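Local coordinates for Exo-beta-1,4-mannosidase (Rhizomucor miehei, PDB 4LYP), which probably removes mannose units from the non-reducing ends of beta-1,4-mannosides, as a secreted beta-mannosidase of glycoside hydrolase family 5 built on a TIM barrel, at residues L204-I209 and E248-F253; H291-N296 and G419-Y424; E336-A341 and E366-A371. One frame throughout, in Å; residues are numbered along the deposited sequence. Where two conformers were deposited one is given.

Contact 1: residues L204-I209 and E248-F253; sequences LFKDHI and EEISTF
K206 reaches across to E249 and F253, joining two outer helices of the TIM barrel, 197-213 and 244-257. The two helical segments run almost parallel, 25° apart, but their axes stay 11.5 Å from each other, so long side chains bridge the gap. With CG set beside the backbone N (chi1 -71°) and every later torsion extended, the K206 chain crosses the ring of F253 and delivers its ammonium to E249. There K206 NZ meets E249 OE2 at 3.2 Å, a salt bridge whose hydrogen bond is weak. A water between NZ and E249 OE1 sits too close to NZ to be trusted as a bridge. Other polar groups are satisfied away from the interface: buried H208 is hydrogen-bonded through ND1 to the Y123 hydroxyl and through NE2 to A100 O. E248 O accepts twice, from T252 N and T252 OG1, which approach from opposite faces of its carbonyl plane; T252 OG1 also bonds N284 ND2. Beside the aliphatic part of K206, I250 CG2 lies 4.0 Å from F205 CE2. The F253 ring takes K206 CG over its centre, 3.8 Å from the centroid and 5° off the normal, while I209 CG2 fills its in-plane edge beside CE2.

Contact 2: residues H291-N296 and G419-Y424; sequences HCWVEN and GWYSVY. With GAI (guanidine), chain C.
One face of the Y421 ring is met by the indole of W293 and the opposite face by W420, which together hold the phenol flat. W293 comes in at a tilt: its six-membered ring and the phenol are 36° apart in plane, and CZ3 overhangs the rim of the tyrosine ring. Packing is tight, 3.2 Å from W293 CZ3 to Y421 CE2. N296 meets the tyrosine from the other direction, its amide 13° from the phenol plane, and Y421 OH donates to N296 OD1 over 2.6 Å. The same hydroxyl accepts from a water held by E295 N. E295 extends fully, with CG anti to the backbone N, carrying its carboxylate to the edge of W420. W420 NE1 donates to E295 OE1 at 2.9 Å, nearly within the indole plane but from above the carboxylate plane; the two planes are nearly perpendicular. E295 OE2 pairs with K354, and W293 NE1 with E337. N296 ND2 is hydrogen-bonded to a bound Tris molecule; its 3.3 Å to guanidine N3 is proximity rather than a bond. W293 and N296 line this guanidine pocket, completed by W153, E238 and E416, with Y421 and W420 packed against them, consistent with the sugar-binding cleft of a family 5 glycosidase.

Contact 3: residues E336-A341 and E366-A371; sequences EEFGMA and EYYQKA
G339 O and Y367 OH are linked through one water, which donates to the carbonyl and accepts from the phenol, 2.8 Å from G339 O and equally far from Y367 OH. The contact belongs to a beta-alpha unit of the TIM barrel: strand 333-338 with its C-terminal extension is covered by helix 362-380, which leads on to strand 386-394. Y368 OH donates to a second water, to which M340 N also points, 3.3 Å from the water oxygen. Otherwise the interface is aromatic and apolar, and all its touching residues are buried. F338 holds CG between the backbone N and the carbonyl carbon (chi1 72°), which swings its ring toward the helix. Its edge then meets the face of Y368 with the centroids 4.8 Å apart and the planes at 54°, and CE2 stands over the centre of the tyrosine ring. Y367 CE2 also meets the F338 ring near its plane. M340 bends only at its last torsion (chi3 -77°), placing the methyl over Y367 and the sulfur obliquely beside it, a Met-aromatic contact. M340 CE lies 3.4 Å from Y367 CG, displaced from the ring centre toward the CG-CD1 side.

Contacts 2 and 3 are neighbours, with centres about 8 Å apart, whereas contact 1 lies on the opposite side of the chain's centre, about 29 and 32 Å from their centres. Strands 288-292 and 333-338 pair in parallel and carry one segment each of contacts 2 and 3. Across that pair H291 NE2 probably bonds to E336 OE2, 2.6 Å apart. Along the chain contact 1 closes first; contact 3 is then nested inside the loop that contact 2 closes. Contact 1 joins helices on the outer layer of the barrel, contact 3 ties a strand to its covering helix, and contact 2 supplies W293 and N296 to one of two guanidine sites, touching contact 3 through a probable W293 NE1-E337 OE1 hydrogen bond.

Contact 1: residues L204-I209 and E248-F253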
loop_
_atom_site.group_PDB
_atom_site.type_symbol
_atom_site.label_atom_id
_atom_site.label_comp_id
_atom_site.label_asym_id
_atom_site.label_seq_id
_atom_site.Cartn_x
_atom_site.Cartn_y
_atom_site.Cartn_z
ATOM N N LEU A 204 -11.220 -5.596 18.474
ATOM C CA LEU A 204 -9.795 -5.905 18.463
ATOM C C LEU A 204 -9.043 -5.004 17.489
ATOM O O LEU A 204 -7.928 -4.579 17.752
ATOM C CB LEU A 204 -9.560 -7.354 18.035
ATOM C CG LEU A 204 -10.198 -8.424 18.957
ATOM C CD1 LEU A 204 -9.722 -9.769 18.414
ATOM C CD2 LEU A 204 -9.806 -8.240 20.407
ATOM N N PHE A 205 -9.668 -4.701 16.339
ATOM C CA PHE A 205 -9.041 -3.857 15.320
ATOM C C PHE A 205 -8.905 -2.452 15.845
ATOM O O PHE A 205 -7.815 -1.847 15.681
ATOM C CB PHE A 205 -9.924 -3.948 14.091
ATOM C CG PHE A 205 -9.506 -3.107 12.884
ATOM C CD1 PHE A 205 -8.171 -3.038 12.451
ATOM C CD2 PHE A 205 -10.478 -2.457 12.131
ATOM C CE1 PHE A 205 -7.816 -2.356 11.313
ATOM C CE2 PHE A 205 -10.147 -1.746 10.994
ATOM C CZ PHE A 205 -8.820 -1.715 10.560
ATOM N N LYS A 206 -9.944 -1.887 16.490
ATOM C CA LYS A 206 -9.849 -0.573 17.113
ATOM C C LYS A 206 -8.746 -0.542 18.175
ATOM O O LYS A 206 -8.093 0.507 18.317
ATOM C CB LYS A 206 -11.214 -0.155 17.669
ATOM C CG LYS A 206 -12.221 0.197 16.569
ATOM C CD LYS A 206 -13.607 0.460 17.202
ATOM C CE LYS A 206 -14.621 0.826 16.166
ATOM N NZ LYS A 206 -15.935 1.017 16.844
ATOM N N ASP A 207 -8.600 -1.605 18.935
ATOM C CA ASP A 207 -7.534 -1.637 19.895
ATOM C C ASP A 207 -6.176 -1.490 19.216
ATOM O O ASP A 207 -5.270 -0.794 19.727
ATOM C CB ASP A 207 -7.530 -2.961 20.699
ATOM C CG ASP A 207 -8.711 -3.110 21.621
ATOM O OD1 ASP A 207 -9.381 -2.118 21.964
ATOM O OD2 ASP A 207 -8.954 -4.257 22.080
ATOM N N HIS A 208 -5.982 -2.160 18.071
ATOM C CA HIS A 208 -4.732 -1.980 17.332
ATOM C C HIS A 208 -4.565 -0.564 16.814
ATOM O O HIS A 208 -3.479 0.026 16.907
ATOM C CB HIS A 208 -4.647 -3.005 16.187
ATOM C CG HIS A 208 -3.429 -2.823 15.372
ATOM N ND1 HIS A 208 -2.177 -3.008 15.909
ATOM C CD2 HIS A 208 -3.254 -2.335 14.057
ATOM C CE1 HIS A 208 -1.282 -2.707 14.955
ATOM N NE2 HIS A 208 -1.927 -2.309 13.822
ATOM N N ILE A 209 -5.664 0.020 16.231
ATOM C CA ILE A 209 -5.580 1.363 15.732
ATOM C C ILE A 209 -5.190 2.331 16.816
ATOM O O ILE A 209 -4.277 3.181 16.629
ATOM C CB ILE A 209 -6.924 1.795 15.076
ATOM C CG1 ILE A 209 -7.229 0.907 13.870
ATOM C CG2 ILE A 209 -6.915 3.250 14.740
ATOM C CD1 ILE A 209 -8.636 1.120 13.319
ATOM N N GLU A 248 -18.076 4.373 7.440
ATOM C CA GLU A 248 -18.405 5.569 8.235
ATOM C C GLU A 248 -17.880 5.426 9.655
ATOM O O GLU A 248 -17.243 6.302 10.243
ATOM C CB GLU A 248 -19.941 5.755 8.250
ATOM C CG GLU A 248 -20.401 6.946 9.076
ATOM C CD GLU A 248 -19.939 8.170 8.400
ATOM O OE1 GLU A 248 -20.052 8.316 7.158
ATOM O OE2 GLU A 248 -19.504 9.025 9.137
ATOM N N GLU A 249 -18.119 4.253 10.249
ATOM C CA GLU A 249 -17.758 4.094 11.644
ATOM C C GLU A 249 -16.244 4.066 11.845
ATOM O O GLU A 249 -15.739 4.672 12.787
ATOM C CB GLU A 249 -18.426 2.794 12.130
ATOM C CG GLU A 249 -18.665 2.750 13.617
ATOM C CD GLU A 249 -17.801 1.688 14.079
ATOM O OE1 GLU A 249 -18.221 0.573 14.537
ATOM O OE2 GLU A 249 -16.647 1.973 13.871
ATOM N N ILE A 250 -15.526 3.286 11.028
ATOM C CA ILE A 250 -14.095 3.164 11.275
ATOM C C ILE A 250 -13.392 4.450 10.928
ATOM O O ILE A 250 -12.457 4.865 11.616
ATOM C CB ILE A 250 -13.466 1.933 10.582
ATOM C CG1 ILE A 250 -14.099 0.586 10.860
ATOM C CG2 ILE A 250 -11.968 1.834 11.001
ATOM C CD1 ILE A 250 -14.056 0.231 12.353
ATOM N N SER A 251 -13.804 5.112 9.815
ATOM C CA SER A 251 -13.117 6.372 9.471
ATOM C C SER A 251 -13.285 7.417 10.591
ATOM O O SER A 251 -12.382 8.154 10.883
ATOM C CB SER A 251 -13.608 6.902 8.139
ATOM O OG SER A 251 -15.013 7.271 8.181
ATOM N N THR A 252 -14.478 7.449 11.204
ATOM C CA THR A 252 -14.747 8.438 12.250
ATOM C C THR A 252 -13.921 8.088 13.488
ATOM O O THR A 252 -13.359 8.972 14.135
ATOM C CB THR A 252 -16.262 8.426 12.572
ATOM O OG1 THR A 252 -16.911 8.919 11.442
ATOM C CG2 THR A 252 -16.615 9.331 13.807
ATOM N N PHE A 253 -13.791 6.792 13.808
ATOM C CA PHE A 253 -12.962 6.355 14.928
ATOM C C PHE A 253 -11.517 6.808 14.707
ATOM O O PHE A 253 -10.863 7.352 15.587
ATOM C CB PHE A 253 -13.010 4.821 15.079
ATOM C CG PHE A 253 -12.155 4.289 16.161
ATOM C CD1 PHE A 253 -12.632 4.219 17.466
ATOM C CD2 PHE A 253 -10.838 3.897 15.910
ATOM C CE1 PHE A 253 -11.794 3.719 18.492
ATOM C CE2 PHE A 253 -10.043 3.455 16.918
ATOM C CZ PHE A 253 -10.509 3.350 18.201
HETATM O O HOH W 1 -17.027 -1.070 16.171
#

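Contact 2: residues H291-N296 and G419-Y424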
loop_
_atom_site.group_PDB
_atom_site.type_symbol
_atom_site.label_atom_id
_atom_site.label_comp_id
_atom_site.label_asym_id
_atom_site.label_seq_id
_atom_site.Cartn_x
_atom_site.Cartn_y
_atom_site.Cartn_z
ATOM N N HIS A 291 -6.417 1.028 -7.111
ATOM C CA HIS A 291 -5.331 0.060 -7.299
ATOM C C HIS A 291 -5.626 -0.589 -8.621
ATOM O O HIS A 291 -6.728 -1.111 -8.847
ATOM C CB HIS A 291 -5.393 -1.053 -6.261
ATOM C CG HIS A 291 -5.219 -0.651 -4.817
ATOM N ND1 HIS A 291 -5.138 -1.558 -3.807
ATOM C CD2 HIS A 291 -5.126 0.576 -4.237
ATOM C CE1 HIS A 291 -5.011 -0.917 -2.641
ATOM N NE2 HIS A 291 -5.005 0.363 -2.866
ATOM N N CYS A 292 -4.660 -0.600 -9.584
ATOM C CA CYS A 292 -4.910 -1.132 -10.910
ATOM C C CYS A 292 -4.018 -2.352 -11.158
ATOM O O CYS A 292 -2.754 -2.215 -11.138
ATOM C CB CYS A 292 -4.613 -0.045 -11.958
ATOM S SG CYS A 292 -4.977 -0.681 -13.648
ATOM N N TRP A 293 -4.639 -3.520 -11.366
ATOM C CA TRP A 293 -3.929 -4.813 -11.460
ATOM C C TRP A 293 -4.307 -5.619 -12.655
ATOM O O TRP A 293 -5.114 -6.539 -12.583
ATOM C CB TRP A 293 -4.108 -5.583 -10.153
ATOM C CG TRP A 293 -3.356 -4.954 -9.017
ATOM C CD1 TRP A 293 -3.810 -4.344 -7.895
ATOM C CD2 TRP A 293 -1.918 -4.883 -8.986
ATOM N NE1 TRP A 293 -2.729 -3.841 -7.139
ATOM C CE2 TRP A 293 -1.584 -4.190 -7.823
ATOM C CE3 TRP A 293 -0.896 -5.342 -9.847
ATOM C CZ2 TRP A 293 -0.248 -3.994 -7.459
ATOM C CZ3 TRP A 293 0.410 -5.123 -9.518
ATOM C CH2 TRP A 293 0.725 -4.415 -8.343
ATOM N N VAL A 294 -3.702 -5.284 -13.817
ATOM C CA VAL A 294 -4.154 -5.888 -15.056
ATOM C C VAL A 294 -3.946 -7.416 -15.104
ATOM O O VAL A 294 -4.806 -8.137 -15.636
ATOM C CB VAL A 294 -3.589 -5.177 -16.295
ATOM C CG1 VAL A 294 -4.300 -3.848 -16.505
ATOM C CG2 VAL A 294 -2.052 -5.081 -16.293
ATOM N N GLU A 295 -2.828 -7.952 -14.608
ATOM C CA GLU A 295 -2.657 -9.406 -14.691
ATOM C C GLU A 295 -3.636 -10.089 -13.724
ATOM O O GLU A 295 -4.317 -11.044 -14.104
ATOM C CB GLU A 295 -1.209 -9.792 -14.365
ATOM C CG GLU A 295 -0.975 -11.291 -14.396
ATOM C CD GLU A 295 0.440 -11.744 -14.172
ATOM O OE1 GLU A 295 1.360 -10.886 -14.120
ATOM O OE2 GLU A 295 0.634 -12.940 -14.033
ATOM N N ASN A 296 -3.761 -9.580 -12.485
ATOM C CA ASN A 296 -4.605 -10.231 -11.511
ATOM C C ASN A 296 -6.030 -10.281 -11.985
ATOM O O ASN A 296 -6.756 -11.236 -11.681
ATOM C CB ASN A 296 -4.608 -9.416 -10.197
ATOM C CG ASN A 296 -3.209 -9.183 -9.619
ATOM O OD1 ASN A 296 -2.332 -8.725 -10.339
ATOM N ND2 ASN A 296 -3.040 -9.447 -8.355
ATOM N N GLY A 419 9.467 -11.832 -6.386
ATOM C CA GLY A 419 9.932 -11.222 -7.610
ATOM C C GLY A 419 8.894 -10.999 -8.664
ATOM O O GLY A 419 9.233 -10.542 -9.768
ATOM N N TRP A 420 7.606 -11.236 -8.388
ATOM C CA TRP A 420 6.573 -10.984 -9.387
ATOM C C TRP A 420 6.569 -9.519 -9.871
ATOM O O TRP A 420 6.685 -9.271 -11.086
ATOM C CB TRP A 420 5.214 -11.388 -8.825
ATOM C CG TRP A 420 4.051 -11.386 -9.758
ATOM C CD1 TRP A 420 4.070 -11.295 -11.161
ATOM C CD2 TRP A 420 2.675 -11.497 -9.392
ATOM N NE1 TRP A 420 2.785 -11.366 -11.650
ATOM C CE2 TRP A 420 1.917 -11.487 -10.593
ATOM C CE3 TRP A 420 1.989 -11.593 -8.172
ATOM C CZ2 TRP A 420 0.511 -11.605 -10.605
ATOM C CZ3 TRP A 420 0.591 -11.687 -8.195
ATOM C CH2 TRP A 420 -0.122 -11.690 -9.363
ATOM N N TYR A 421 6.433 -8.595 -8.931
ATOM C CA TYR A 421 6.189 -7.195 -9.281
ATOM C C TYR A 421 7.314 -6.285 -8.760
ATOM O O TYR A 421 7.346 -5.098 -9.142
ATOM C CB TYR A 421 4.848 -6.744 -8.660
ATOM C CG TYR A 421 3.620 -7.339 -9.338
ATOM C CD1 TYR A 421 3.547 -7.356 -10.715
ATOM C CD2 TYR A 421 2.559 -7.805 -8.599
ATOM C CE1 TYR A 421 2.365 -7.792 -11.360
ATOM C CE2 TYR A 421 1.390 -8.205 -9.209
ATOM C CZ TYR A 421 1.301 -8.166 -10.590
ATOM O OH TYR A 421 0.128 -8.500 -11.291
ATOM N N SER A 422 8.247 -6.783 -7.933
ATOM C CA SER A 422 9.297 -5.901 -7.341
ATOM C C SER A 422 9.991 -5.127 -8.391
ATOM O O SER A 422 10.407 -5.618 -9.443
ATOM C CB SER A 422 10.311 -6.776 -6.643
ATOM O OG SER A 422 9.854 -7.275 -5.388
ATOM N N VAL A 423 10.273 -3.866 -8.021
ATOM C CA VAL A 423 11.239 -3.023 -8.751
ATOM C C VAL A 423 12.521 -3.071 -7.964
ATOM O O VAL A 423 12.608 -2.589 -6.835
ATOM C CB VAL A 423 10.737 -1.561 -8.810
ATOM C CG1 VAL A 423 11.799 -0.663 -9.475
ATOM C CG2 VAL A 423 9.434 -1.426 -9.612
ATOM N N TYR A 424 13.589 -3.651 -8.578
ATOM C CA TYR A 424 14.875 -3.736 -7.897
ATOM C C TYR A 424 15.663 -2.452 -8.082
ATOM O O TYR A 424 15.443 -1.678 -9.030
ATOM C CB TYR A 424 15.668 -4.938 -8.407
ATOM C CG TYR A 424 14.937 -6.233 -8.192
ATOM C CD1 TYR A 424 14.583 -6.663 -6.909
ATOM C CD2 TYR A 424 14.607 -7.040 -9.260
ATOM C CE1 TYR A 424 13.947 -7.872 -6.684
ATOM C CE2 TYR A 424 13.959 -8.251 -9.080
ATOM C CZ TYR A 424 13.661 -8.692 -7.759
ATOM O OH TYR A 424 13.077 -9.932 -7.533
HETATM C C GAI C . -4.608 -7.920 -4.882
HETATM N N1 GAI C . -4.363 -6.615 -4.994
HETATM N N2 GAI C . -5.812 -8.228 -4.373
HETATM N N3 GAI C . -3.745 -8.832 -5.158
HETATM O O HOH W 2 -0.315 -6.711 -13.437
#

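Contact 3: residues E336-A341 and E366-A371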
loop_
_atom_site.group_PDB
_atom_site.type_symbol
_atom_site.label_atom_id
_atom_site.label_comp_id
_atom_site.label_asym_id
_atom_site.label_seq_id
_atom_site.Cartn_x
_atom_site.Cartn_y
_atom_site.Cartn_z
ATOM N N GLU A 336 -2.686 4.368 -5.688
ATOM C CA GLU A 336 -1.736 4.019 -4.630
ATOM C C GLU A 336 -1.190 2.583 -4.810
ATOM O O GLU A 336 -0.354 2.185 -3.997
ATOM C CB GLU A 336 -2.330 4.203 -3.233
ATOM C CG GLU A 336 -3.334 3.152 -2.904
ATOM C CD GLU A 336 -3.878 3.210 -1.491
ATOM O OE1 GLU A 336 -3.451 4.118 -0.731
ATOM O OE2 GLU A 336 -4.712 2.338 -1.157
ATOM N N GLU A 337 -1.666 1.851 -5.808
ATOM C CA GLU A 337 -1.007 0.598 -6.238
ATOM C C GLU A 337 -1.184 0.482 -7.721
ATOM O O GLU A 337 -2.301 0.678 -8.253
ATOM C CB GLU A 337 -1.639 -0.672 -5.663
ATOM C CG GLU A 337 -1.554 -0.791 -4.140
ATOM C CD GLU A 337 -1.916 -2.194 -3.669
ATOM O OE1 GLU A 337 -2.113 -3.107 -4.490
ATOM O OE2 GLU A 337 -2.015 -2.398 -2.417
ATOM N N PHE A 338 -0.146 -0.019 -8.391
ATOM C CA PHE A 338 -0.238 -0.597 -9.743
ATOM C C PHE A 338 1.054 -1.307 -10.002
ATOM O O PHE A 338 2.092 -0.970 -9.393
ATOM C CB PHE A 338 -0.522 0.466 -10.840
ATOM C CG PHE A 338 0.644 1.349 -11.138
ATOM C CD1 PHE A 338 1.035 2.415 -10.308
ATOM C CD2 PHE A 338 1.442 1.064 -12.257
ATOM C CE1 PHE A 338 2.173 3.170 -10.573
ATOM C CE2 PHE A 338 2.585 1.852 -12.516
ATOM C CZ PHE A 338 2.931 2.898 -11.690
ATOM N N GLY A 339 1.051 -2.224 -10.972
ATOM C CA GLY A 339 2.326 -2.896 -11.275
ATOM C C GLY A 339 2.122 -3.860 -12.428
ATOM O O GLY A 339 1.041 -4.082 -12.952
ATOM N N MET A 340 3.268 -4.430 -12.865
ATOM C CA MET A 340 3.301 -5.373 -13.995
ATOM C C MET A 340 4.516 -6.284 -13.798
ATOM O O MET A 340 5.537 -5.869 -13.253
ATOM C CB MET A 340 3.332 -4.612 -15.320
ATOM C CG MET A 340 3.408 -5.494 -16.525
ATOM S SD MET A 340 3.122 -4.634 -18.098
ATOM C CE MET A 340 1.322 -4.471 -18.066
ATOM N N ALA A 341 4.334 -7.511 -14.302
ATOM C CA ALA A 341 5.351 -8.559 -14.256
ATOM C C ALA A 341 6.505 -8.241 -15.213
ATOM O O ALA A 341 6.438 -7.366 -16.087
ATOM C CB ALA A 341 4.706 -9.871 -14.674
ATOM N N GLU A 366 7.303 0.217 -20.314
ATOM C CA GLU A 366 6.430 0.982 -21.160
ATOM C C GLU A 366 5.068 1.250 -20.447
ATOM O O GLU A 366 4.539 2.355 -20.500
ATOM C CB GLU A 366 6.167 0.248 -22.469
ATOM C CG GLU A 366 5.130 0.908 -23.320
ATOM C CD GLU A 366 4.835 0.174 -24.632
ATOM O OE1 GLU A 366 5.815 -0.367 -25.234
ATOM O OE2 GLU A 366 3.676 0.216 -25.089
ATOM N N TYR A 367 4.556 0.220 -19.747
ATOM C CA TYR A 367 3.325 0.365 -19.036
ATOM C C TYR A 367 3.397 1.445 -17.975
ATOM O O TYR A 367 2.534 2.318 -17.866
ATOM C CB TYR A 367 2.989 -0.998 -18.392
ATOM C CG TYR A 367 1.668 -1.066 -17.689
ATOM C CD1 TYR A 367 0.437 -1.063 -18.375
ATOM C CD2 TYR A 367 1.664 -1.231 -16.270
ATOM C CE1 TYR A 367 -0.713 -1.222 -17.670
ATOM C CE2 TYR A 367 0.466 -1.393 -15.582
ATOM C CZ TYR A 367 -0.712 -1.405 -16.304
ATOM O OH TYR A 367 -1.925 -1.599 -15.667
ATOM N N TYR A 368 4.507 1.417 -17.182
ATOM C CA TYR A 368 4.732 2.455 -16.185
ATOM C C TYR A 368 4.866 3.819 -16.880
ATOM O O TYR A 368 4.271 4.803 -16.420
ATOM C CB TYR A 368 6.047 2.222 -15.411
ATOM C CG TYR A 368 5.981 1.331 -14.173
ATOM C CD1 TYR A 368 5.426 0.044 -14.166
ATOM C CD2 TYR A 368 6.568 1.798 -12.994
ATOM C CE1 TYR A 368 5.408 -0.728 -13.001
ATOM C CE2 TYR A 368 6.565 1.034 -11.824
ATOM C CZ TYR A 368 5.994 -0.205 -11.848
ATOM O OH TYR A 368 6.032 -0.936 -10.668
ATOM N N GLN A 369 5.671 3.885 -17.940
ATOM C CA GLN A 369 5.931 5.168 -18.543
ATOM C C GLN A 369 4.644 5.815 -19.064
ATOM O O GLN A 369 4.425 7.014 -18.880
ATOM C CB GLN A 369 6.955 5.035 -19.663
ATOM C CG GLN A 369 7.240 6.388 -20.334
ATOM C CD GLN A 369 8.364 6.222 -21.280
ATOM O OE1 GLN A 369 8.165 5.639 -22.352
ATOM N NE2 GLN A 369 9.537 6.583 -20.864
ATOM N N LYS A 370 3.771 5.042 -19.688
ATOM C CA LYS A 370 2.535 5.574 -20.203
ATOM C C LYS A 370 1.595 5.974 -19.092
ATOM O O LYS A 370 0.895 7.009 -19.169
ATOM C CB LYS A 370 1.888 4.591 -21.166
ATOM C CG LYS A 370 2.683 4.519 -22.452
ATOM C CD LYS A 370 2.139 3.506 -23.432
ATOM C CE LYS A 370 2.807 3.590 -24.799
ATOM N NZ LYS A 370 2.263 2.534 -25.766
ATOM N N ALA A 371 1.479 5.167 -18.031
ATOM C CA ALA A 371 0.605 5.512 -16.903
ATOM C C ALA A 371 1.137 6.824 -16.320
ATOM O O ALA A 371 0.318 7.748 -16.020
ATOM C CB ALA A 371 0.624 4.390 -15.853
HETATM O O HOH W 3 -1.583 -3.113 -13.383
HETATM O O HOH W 4 5.294 -3.606 -10.432
#